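Local coordinates for protein beta-gamma-crystallin (Geodia cydonium, PDB 4IAU) that is of unknown function but binds calcium through a Greek-key domain of the beta/gamma-crystallin family, at residues I108-S114 with N153-M159; H91-G95 with V142-A146; S135-G139 with A148-A152. All coordinates share one frame; numbering follows the deposited sequence. Where two conformers were deposited one is given.

In the fold
All three contacts lie within the C-terminal crystallin domain, and contact 1 carries the calcium site: Gly-112, Ser-114 and Asp-154 bind the ion together with Lys-90. Contact 2 is centred about 12 Å away and touches contact 1 directly, with Ser-114 CB 3.5 Å from Val-92 N; the side chain of Val-92 lies about 7 Å from the ion. Contact 3, also centred about 12 Å from contact 1, adjoins it only in sequence, Ala-152 leading into Asn-153. Contacts 2 and 3, with centres about 13 Å apart, are joined through the 146-149 helix, which follows Asn-145 of contact 2, and meet through Tyr-143 and Leu-149, whose CG and CD2 are 3.6 Å apart.

Contact 1: residues I108-S114 with N153-M159; sequences IDIGGVS and NDALKSM. With CA (calcium ion), chain B.
Gly-112, Ser-114 and Asp-154 meet at a calcium ion, a site of the beta/gamma-crystallin type, in which two loops supply side-chain and carbonyl oxygens and Lys-90 O adds another. The loop 108-114 gives the carbonyl Gly-112 O, 2.5 Å from the calcium, and the hydroxyl Ser-114 OG, 2.4 Å from it; from the facing loop, Asp-154 OD1 also binds the calcium at 2.4 Å. Chi1 of Asp-154 (-64°) sets CG anti to its carbonyl carbon, which swings the carboxylate over Gly-112. A side chain on Gly-112 would collide with OD1, and its backbone angles alone also call for glycine. A water, itself held by Gly-111 O, is a further ligand.

In the second shell, Ser-114 OG donates to Asn-153 OD1 at 2.7 Å, the hydroxyl lying 17° from the amide carbonyl plane; the hydroxyl oxygen thus binds the metal while its proton is directed at the amide. The backbone bond from Asp-154 N to Val-113 O (3.1 Å) anchors the aspartate's main chain. Two waters bridge the loops: one joins Val-113 O to Leu-156 N, the other Val-113 N to Leu-156 O.

Farther from the ion, Ile-108 N bonds Lys-157 O at 2.9 Å and 170°, almost straight. The apolar part of the contact is made by Val-113 CG1, 4.0 Å from Leu-156 CD2, and by Ile-108 CD1, 4.1 Å from Leu-156 CG. Ser-158 OG pairs with Gln-128 O and Tyr-131 N, fastening the loop that follows strand 123-126. As strand 158-161 begins, Lys-157 and Ser-158 together sit opposite Tyr-126, which makes a classic beta bulge, while Ile-108 and Leu-156 pack on Leu-88 of strand 86-89, and Leu-156 also reaches Leu-125 of strand 123-126.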
loop_
_atom_site.group_PDB
_atom_site.type_symbol
_atom_site.label_atom_id
_atom_site.label_comp_id
_atom_site.label_asym_id
_atom_site.label_seq_id
_atom_site.Cartn_x
_atom_site.Cartn_y
_atom_site.Cartn_z
ATOM N N ILE A 108 -14.765 6.245 6.248
ATOM C CA ILE A 108 -13.985 5.232 5.546
ATOM C C ILE A 108 -14.826 3.982 5.384
ATOM O O ILE A 108 -15.353 3.453 6.374
ATOM C CB ILE A 108 -12.713 4.926 6.333
ATOM C CG1 ILE A 108 -11.840 6.154 6.461
ATOM C CG2 ILE A 108 -11.962 3.725 5.737
ATOM C CD1 ILE A 108 -10.842 6.136 7.559
ATOM N N ASP A 109 -14.968 3.481 4.172
ATOM C CA ASP A 109 -15.823 2.376 3.838
ATOM C C ASP A 109 -15.176 1.518 2.725
ATOM O O ASP A 109 -15.624 1.611 1.590
ATOM C CB ASP A 109 -17.230 2.913 3.455
ATOM C CG ASP A 109 -18.334 1.880 3.372
ATOM O OD1 ASP A 109 -18.069 0.658 3.468
ATOM O OD2 ASP A 109 -19.500 2.305 3.149
ATOM N N ILE A 110 -14.193 0.683 3.030
ATOM C CA ILE A 110 -13.468 -0.156 2.054
ATOM C C ILE A 110 -13.680 -1.645 2.347
ATOM O O ILE A 110 -12.976 -2.471 1.733
ATOM C CB ILE A 110 -11.984 0.165 1.949
ATOM C CG1 ILE A 110 -11.189 -0.155 3.170
ATOM C CG2 ILE A 110 -11.837 1.616 1.493
ATOM C CD1 ILE A 110 -9.656 0.034 2.986
ATOM N N GLY A 111 -14.632 -1.994 3.175
ATOM C CA GLY A 111 -14.868 -3.397 3.500
ATOM C C GLY A 111 -14.024 -3.843 4.658
ATOM O O GLY A 111 -13.956 -5.068 4.867
ATOM N N GLY A 112 -13.498 -2.927 5.439
ATOM C CA GLY A 112 -12.809 -3.250 6.685
ATOM C C GLY A 112 -11.306 -3.040 6.547
ATOM O O GLY A 112 -10.587 -3.821 5.906
ATOM N N VAL A 113 -10.801 -1.983 7.148
ATOM C CA VAL A 113 -9.384 -1.634 7.055
ATOM C C VAL A 113 -8.555 -2.610 7.877
ATOM O O VAL A 113 -8.845 -2.829 9.052
ATOM C CB VAL A 113 -9.117 -0.207 7.567
ATOM C CG1 VAL A 113 -7.623 0.095 7.584
ATOM C CG2 VAL A 113 -9.864 0.812 6.713
ATOM N N SER A 114 -7.477 -3.130 7.289
ATOM C CA SER A 114 -6.563 -4.001 7.984
ATOM C C SER A 114 -5.078 -3.629 7.934
ATOM O O SER A 114 -4.307 -4.273 8.632
ATOM C CB SER A 114 -6.723 -5.458 7.518
ATOM O OG SER A 114 -8.058 -5.907 7.710
ATOM N N ASN A 153 -9.244 -4.880 14.149
ATOM C CA ASN A 153 -9.315 -5.215 12.742
ATOM C C ASN A 153 -10.690 -4.843 12.190
ATOM O O ASN A 153 -11.725 -5.050 12.848
ATOM C CB ASN A 153 -9.036 -6.693 12.494
ATOM C CG ASN A 153 -8.879 -7.017 11.044
ATOM O OD1 ASN A 153 -8.113 -6.309 10.342
ATOM N ND2 ASN A 153 -9.552 -8.025 10.552
ATOM N N ASP A 154 -10.719 -4.303 10.984
ATOM C CA ASP A 154 -11.943 -3.937 10.273
ATOM C C ASP A 154 -12.730 -2.831 10.969
ATOM O O ASP A 154 -13.832 -2.593 10.522
ATOM C CB ASP A 154 -12.777 -5.187 9.953
ATOM C CG ASP A 154 -12.040 -6.113 9.015
ATOM O OD1 ASP A 154 -11.143 -5.662 8.291
ATOM O OD2 ASP A 154 -12.420 -7.324 8.929
ATOM N N ALA A 155 -12.216 -2.138 11.908
ATOM C CA ALA A 155 -12.932 -1.152 12.692
ATOM C C ALA A 155 -12.665 0.297 12.389
ATOM O O ALA A 155 -13.439 1.165 12.828
ATOM C CB ALA A 155 -12.700 -1.422 14.183
ATOM N N LEU A 156 -11.589 0.628 11.690
ATOM C CA LEU A 156 -11.270 2.027 11.446
ATOM C C LEU A 156 -12.351 2.669 10.595
ATOM O O LEU A 156 -12.563 2.212 9.451
ATOM C CB LEU A 156 -9.911 2.137 10.779
ATOM C CG LEU A 156 -9.417 3.553 10.474
ATOM C CD1 LEU A 156 -9.164 4.321 11.768
ATOM C CD2 LEU A 156 -8.160 3.513 9.634
ATOM N N LYS A 157 -12.966 3.730 11.068
ATOM C CA LYS A 157 -14.064 4.393 10.402
ATOM C C LYS A 157 -13.822 5.841 10.074
ATOM O O LYS A 157 -14.496 6.376 9.158
ATOM C CB LYS A 157 -15.360 4.232 11.201
ATOM C CG LYS A 157 -16.008 2.885 11.000
ATOM C CD LYS A 157 -17.352 2.809 11.774
ATOM C CE LYS A 157 -18.127 1.546 11.437
ATOM N NZ LYS A 157 -17.410 0.282 11.763
ATOM N N SER A 158 -12.940 6.553 10.746
ATOM C CA SER A 158 -12.589 7.892 10.384
ATOM C C SER A 158 -11.168 8.173 10.837
ATOM O O SER A 158 -10.658 7.500 11.760
ATOM C CB SER A 158 -13.563 8.940 10.902
ATOM O OG SER A 158 -13.686 8.952 12.302
HETATM N N MSE A 159 -10.513 9.131 10.180
HETATM C CA MSE A 159 -9.106 9.415 10.415
HETATM C C MSE A 159 -8.891 10.881 10.137
HETATM O O MSE A 159 -9.103 11.336 9.036
HETATM C CB MSE A 159 -8.246 8.457 9.582
HETATM C CG MSE A 159 -6.765 8.527 9.832
HETATM SE SE MSE A 159 -5.921 6.984 9.015
HETATM C CE MSE A 159 -4.171 7.702 8.783
HETATM CA CA CA B . -9.943 -6.205 6.306
HETATM O O HOH W 1 -11.941 -6.793 5.221
HETATM O O HOH W 2 -9.333 -1.187 11.273
HETATM O O HOH W 3 -12.708 -0.245 8.471
#

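Contact 2: residues H91-G95 with V142-A146; sequences HVNFG and VYVNA
The folded hairpin that follows the first strand of a crystallin Greek key meets here the end of strand 141-143, which belongs to the next Greek key but completes the sheet of the first. Within 91-95 the hairpin is recognisable from Asn-93 and Phe-94, both with positive phi, from the bond Gly-95 N to Val-92 O, and from Ser-115 OG, which ties His-91 O to Phe-94 N. The backbone link across the contact runs from Asn-93 N to Val-144 O, at 3.0 Å and 169°.

The ring of Phe-94 supplies the apolar part. Its CZ touches two methyls at the same distance, 3.7 Å: CG1 of Val-142 and CG1 of Val-144. Chi1 of Val-144 (-61°) places CG1 anti to the carbonyl carbon, and this is the branch that meets the ring. On the same ring, CE1 of Phe-94 comes 3.5 Å from Tyr-143 O. The ring also makes edge-to-face stacks with Tyr-89 and with Trp-57 of the N-terminal half, and Asn-93 ND2 bonds Gly-53 O there; the contact thus adjoins the interface between the domains.

Beyond Val-144, Asn-145 N-caps the short helix 146-149, its OD1 accepting from Ala-148 N, and its CB lies 4.2 Å from Val-92 CG1. Asn-93 OD1 packs 3.6 Å from Val-144 CB. A water donates to this OD1 at 2.9 Å and, weakly, to Val-144 O at 3.3 Å, making a second path alongside the direct N-H bond.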
loop_
_atom_site.group_PDB
_atom_site.type_symbol
_atom_site.label_atom_id
_atom_site.label_comp_id
_atom_site.label_asym_id
_atom_site.label_seq_id
_atom_site.Cartn_x
_atom_site.Cartn_y
_atom_site.Cartn_z
ATOM N N HIS A 91 -6.791 -5.430 3.296
ATOM C CA HIS A 91 -6.177 -6.628 3.862
ATOM C C HIS A 91 -4.898 -6.263 4.620
ATOM O O HIS A 91 -4.320 -5.191 4.410
ATOM C CB HIS A 91 -5.877 -7.645 2.805
ATOM C CG HIS A 91 -7.036 -8.087 2.024
ATOM N ND1 HIS A 91 -8.254 -8.341 2.595
ATOM C CD2 HIS A 91 -7.163 -8.274 0.710
ATOM C CE1 HIS A 91 -9.096 -8.697 1.637
ATOM N NE2 HIS A 91 -8.474 -8.680 0.477
ATOM N N VAL A 92 -4.506 -7.178 5.486
ATOM C CA VAL A 92 -3.178 -7.084 6.084
ATOM C C VAL A 92 -2.140 -7.036 4.956
ATOM O O VAL A 92 -2.375 -7.412 3.808
ATOM C CB VAL A 92 -2.884 -8.230 7.039
ATOM C CG1 VAL A 92 -3.818 -8.217 8.250
ATOM C CG2 VAL A 92 -2.903 -9.608 6.339
ATOM N N ASN A 93 -0.944 -6.541 5.302
ATOM C CA ASN A 93 0.174 -6.568 4.370
ATOM C C ASN A 93 -0.167 -5.834 3.067
ATOM O O ASN A 93 0.254 -6.176 1.976
ATOM C CB ASN A 93 0.639 -7.971 4.054
ATOM C CG ASN A 93 1.059 -8.723 5.312
ATOM O OD1 ASN A 93 1.538 -8.134 6.270
ATOM N ND2 ASN A 93 0.815 -10.026 5.290
ATOM N N PHE A 94 -0.955 -4.767 3.223
ATOM C CA PHE A 94 -1.210 -3.814 2.154
ATOM C C PHE A 94 -1.946 -4.443 1.005
ATOM O O PHE A 94 -1.838 -3.976 -0.158
ATOM C CB PHE A 94 0.061 -3.069 1.713
ATOM C CG PHE A 94 0.892 -2.728 2.907
ATOM C CD1 PHE A 94 0.375 -1.894 3.916
ATOM C CD2 PHE A 94 2.152 -3.250 3.098
ATOM C CE1 PHE A 94 1.078 -1.669 5.070
ATOM C CE2 PHE A 94 2.854 -3.019 4.238
ATOM C CZ PHE A 94 2.309 -2.215 5.245
ATOM N N GLY A 95 -2.750 -5.480 1.257
ATOM C CA GLY A 95 -3.477 -6.118 0.200
ATOM C C GLY A 95 -4.851 -5.539 -0.031
ATOM O O GLY A 95 -5.421 -4.847 0.783
ATOM N N VAL A 142 4.955 2.295 8.883
ATOM C CA VAL A 142 4.501 1.096 8.143
ATOM C C VAL A 142 3.695 0.249 9.112
ATOM O O VAL A 142 4.220 -0.181 10.152
ATOM C CB VAL A 142 5.720 0.342 7.609
ATOM C CG1 VAL A 142 5.317 -0.938 6.950
ATOM C CG2 VAL A 142 6.509 1.230 6.653
ATOM N N TYR A 143 2.424 0.016 8.818
ATOM C CA TYR A 143 1.499 -0.625 9.751
ATOM C C TYR A 143 0.864 -1.839 9.058
ATOM O O TYR A 143 -0.128 -1.717 8.352
ATOM C CB TYR A 143 0.461 0.380 10.241
ATOM C CG TYR A 143 1.071 1.595 10.853
ATOM C CD1 TYR A 143 1.524 1.616 12.174
ATOM C CD2 TYR A 143 1.229 2.771 10.120
ATOM C CE1 TYR A 143 2.086 2.714 12.727
ATOM C CE2 TYR A 143 1.783 3.874 10.673
ATOM C CZ TYR A 143 2.228 3.875 11.963
ATOM O OH TYR A 143 2.784 4.985 12.567
ATOM N N VAL A 144 1.473 -3.025 9.216
ATOM C CA VAL A 144 1.099 -4.165 8.430
ATOM C C VAL A 144 -0.195 -4.848 8.886
ATOM O O VAL A 144 -0.718 -5.694 8.153
ATOM C CB VAL A 144 2.220 -5.239 8.348
ATOM C CG1 VAL A 144 3.467 -4.696 7.712
ATOM C CG2 VAL A 144 2.488 -5.848 9.715
ATOM N N ASN A 145 -0.703 -4.469 10.049
ATOM C CA ASN A 145 -1.967 -4.997 10.544
ATOM C C ASN A 145 -2.647 -3.890 11.350
ATOM O O ASN A 145 -2.088 -2.846 11.653
ATOM C CB ASN A 145 -1.736 -6.313 11.345
ATOM C CG ASN A 145 -0.819 -6.120 12.543
ATOM O OD1 ASN A 145 -0.698 -5.088 13.082
ATOM N ND2 ASN A 145 0.007 -7.116 12.874
ATOM N N ALA A 146 -3.909 -4.136 11.713
ATOM C CA ALA A 146 -4.708 -3.124 12.382
ATOM C C ALA A 146 -4.206 -2.827 13.799
ATOM O O ALA A 146 -4.235 -1.683 14.282
ATOM C CB ALA A 146 -6.169 -3.546 12.439
HETATM O O HOH W 4 0.364 -8.719 8.911
#

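Contact 3: residues S135-G139 with A148-A152; sequences STRRG and ALGVA
In Arg-138, CG stands anti to the carbonyl carbon (chi1 -68°) and the chain bends at chi2 (-68°), which brings the guanidinium to the C-terminal end of helix 146-149, where Gly-150 closes a Schellman motif. NE and NH2 grip a single atom side-on: Ala-148 O lies 2.9 Å from NE and 3.1 Å from NH2, within 1° of the guanidinium plane. NE arrives on a lone pair of the carbonyl, whereas NH2 stands well above the carbonyl plane. Leu-149 O sits over one face, 3.4 Å above the guanidinium plane and close to its centre. The cation thus meets two carbonyls of the helix end, an arrangement likely to be electrostatically favourable. A leucine in place of Arg-138 would probably leave Ala-148 O without these two donors and the helix end tethered less firmly to the strand. Gly-150, with positive phi, faces the strand, and a CB on it would crowd Arg-138 NH2 as well as the carbonyl oxygen of Leu-149. NH1 of Arg-138 turns to its own strand and donates in the guanidinium plane to Arg-137 O at 2.9 Å.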
loop_
_atom_site.group_PDB
_atom_site.type_symbol
_atom_site.label_atom_id
_atom_site.label_comp_id
_atom_site.label_asym_id
_atom_site.label_seq_id
_atom_site.Cartn_x
_atom_site.Cartn_y
_atom_site.Cartn_z
ATOM N N SER A 135 -9.769 7.834 20.277
ATOM C CA SER A 135 -8.855 7.783 19.157
ATOM C C SER A 135 -7.445 7.488 19.588
ATOM O O SER A 135 -7.046 7.730 20.712
ATOM C CB SER A 135 -8.897 9.049 18.323
ATOM O OG SER A 135 -8.556 10.137 19.117
ATOM N N THR A 136 -6.651 6.997 18.644
ATOM C CA THR A 136 -5.246 6.796 18.777
ATOM C C THR A 136 -4.506 7.700 17.790
ATOM O O THR A 136 -4.991 7.962 16.717
ATOM C CB THR A 136 -4.744 5.354 18.580
ATOM O OG1 THR A 136 -5.242 4.866 17.316
ATOM C CG2 THR A 136 -5.191 4.390 19.620
ATOM N N ARG A 137 -3.310 8.153 18.151
ATOM C CA ARG A 137 -2.489 8.971 17.300
ATOM C C ARG A 137 -1.458 8.125 16.581
ATOM O O ARG A 137 -0.781 7.308 17.194
ATOM C CB ARG A 137 -1.762 10.092 18.056
ATOM C CG ARG A 137 -0.944 10.951 17.098
ATOM C CD ARG A 137 0.015 11.933 17.671
ATOM N NE ARG A 137 -0.651 13.124 18.083
ATOM C CZ ARG A 137 -1.342 13.343 19.200
ATOM N NH1 ARG A 137 -1.448 12.317 20.037
ATOM N NH2 ARG A 137 -1.906 14.524 19.475
ATOM N N ARG A 138 -1.330 8.353 15.288
ATOM C CA ARG A 138 -0.269 7.724 14.492
ATOM C C ARG A 138 0.313 8.733 13.524
ATOM O O ARG A 138 -0.405 9.502 12.872
ATOM C CB ARG A 138 -0.757 6.489 13.747
ATOM C CG ARG A 138 -1.126 5.298 14.601
ATOM C CD ARG A 138 0.088 4.675 15.285
ATOM N NE ARG A 138 -0.229 3.478 16.042
ATOM C CZ ARG A 138 -0.705 3.439 17.286
ATOM N NH1 ARG A 138 -0.941 4.552 17.922
ATOM N NH2 ARG A 138 -0.909 2.245 17.828
ATOM N N GLY A 139 1.640 8.682 13.407
ATOM C CA GLY A 139 2.384 9.444 12.416
ATOM C C GLY A 139 2.991 8.520 11.389
ATOM O O GLY A 139 2.608 7.349 11.232
ATOM N N ALA A 148 -1.224 -2.708 14.913
ATOM C CA ALA A 148 -0.170 -1.741 14.858
ATOM C C ALA A 148 -0.678 -0.283 14.807
ATOM O O ALA A 148 -0.025 0.628 15.320
ATOM C CB ALA A 148 0.746 -2.076 13.705
ATOM N N LEU A 149 -1.848 -0.049 14.170
ATOM C CA LEU A 149 -2.543 1.269 14.148
ATOM C C LEU A 149 -3.278 1.633 15.418
ATOM O O LEU A 149 -3.645 2.801 15.541
ATOM C CB LEU A 149 -3.592 1.375 13.054
ATOM C CG LEU A 149 -3.111 1.304 11.666
ATOM C CD1 LEU A 149 -4.224 1.059 10.616
ATOM C CD2 LEU A 149 -2.326 2.583 11.253
ATOM N N GLY A 150 -3.434 0.757 16.333
ATOM C CA GLY A 150 -4.167 1.038 17.557
ATOM C C GLY A 150 -5.616 0.833 17.383
ATOM O O GLY A 150 -6.331 1.361 18.207
ATOM N N VAL A 151 -6.080 0.076 16.365
ATOM C CA VAL A 151 -7.506 -0.161 16.191
ATOM C C VAL A 151 -7.760 -1.652 16.044
ATOM O O VAL A 151 -6.886 -2.422 15.657
ATOM C CB VAL A 151 -8.049 0.626 14.978
ATOM C CG1 VAL A 151 -8.008 2.116 15.275
ATOM C CG2 VAL A 151 -7.314 0.306 13.678
ATOM N N ALA A 152 -9.000 -2.023 16.306
ATOM C CA ALA A 152 -9.417 -3.393 16.028
ATOM C C ALA A 152 -9.425 -3.612 14.513
ATOM O O ALA A 152 -9.598 -2.724 13.708
ATOM C CB ALA A 152 -10.787 -3.619 16.641
#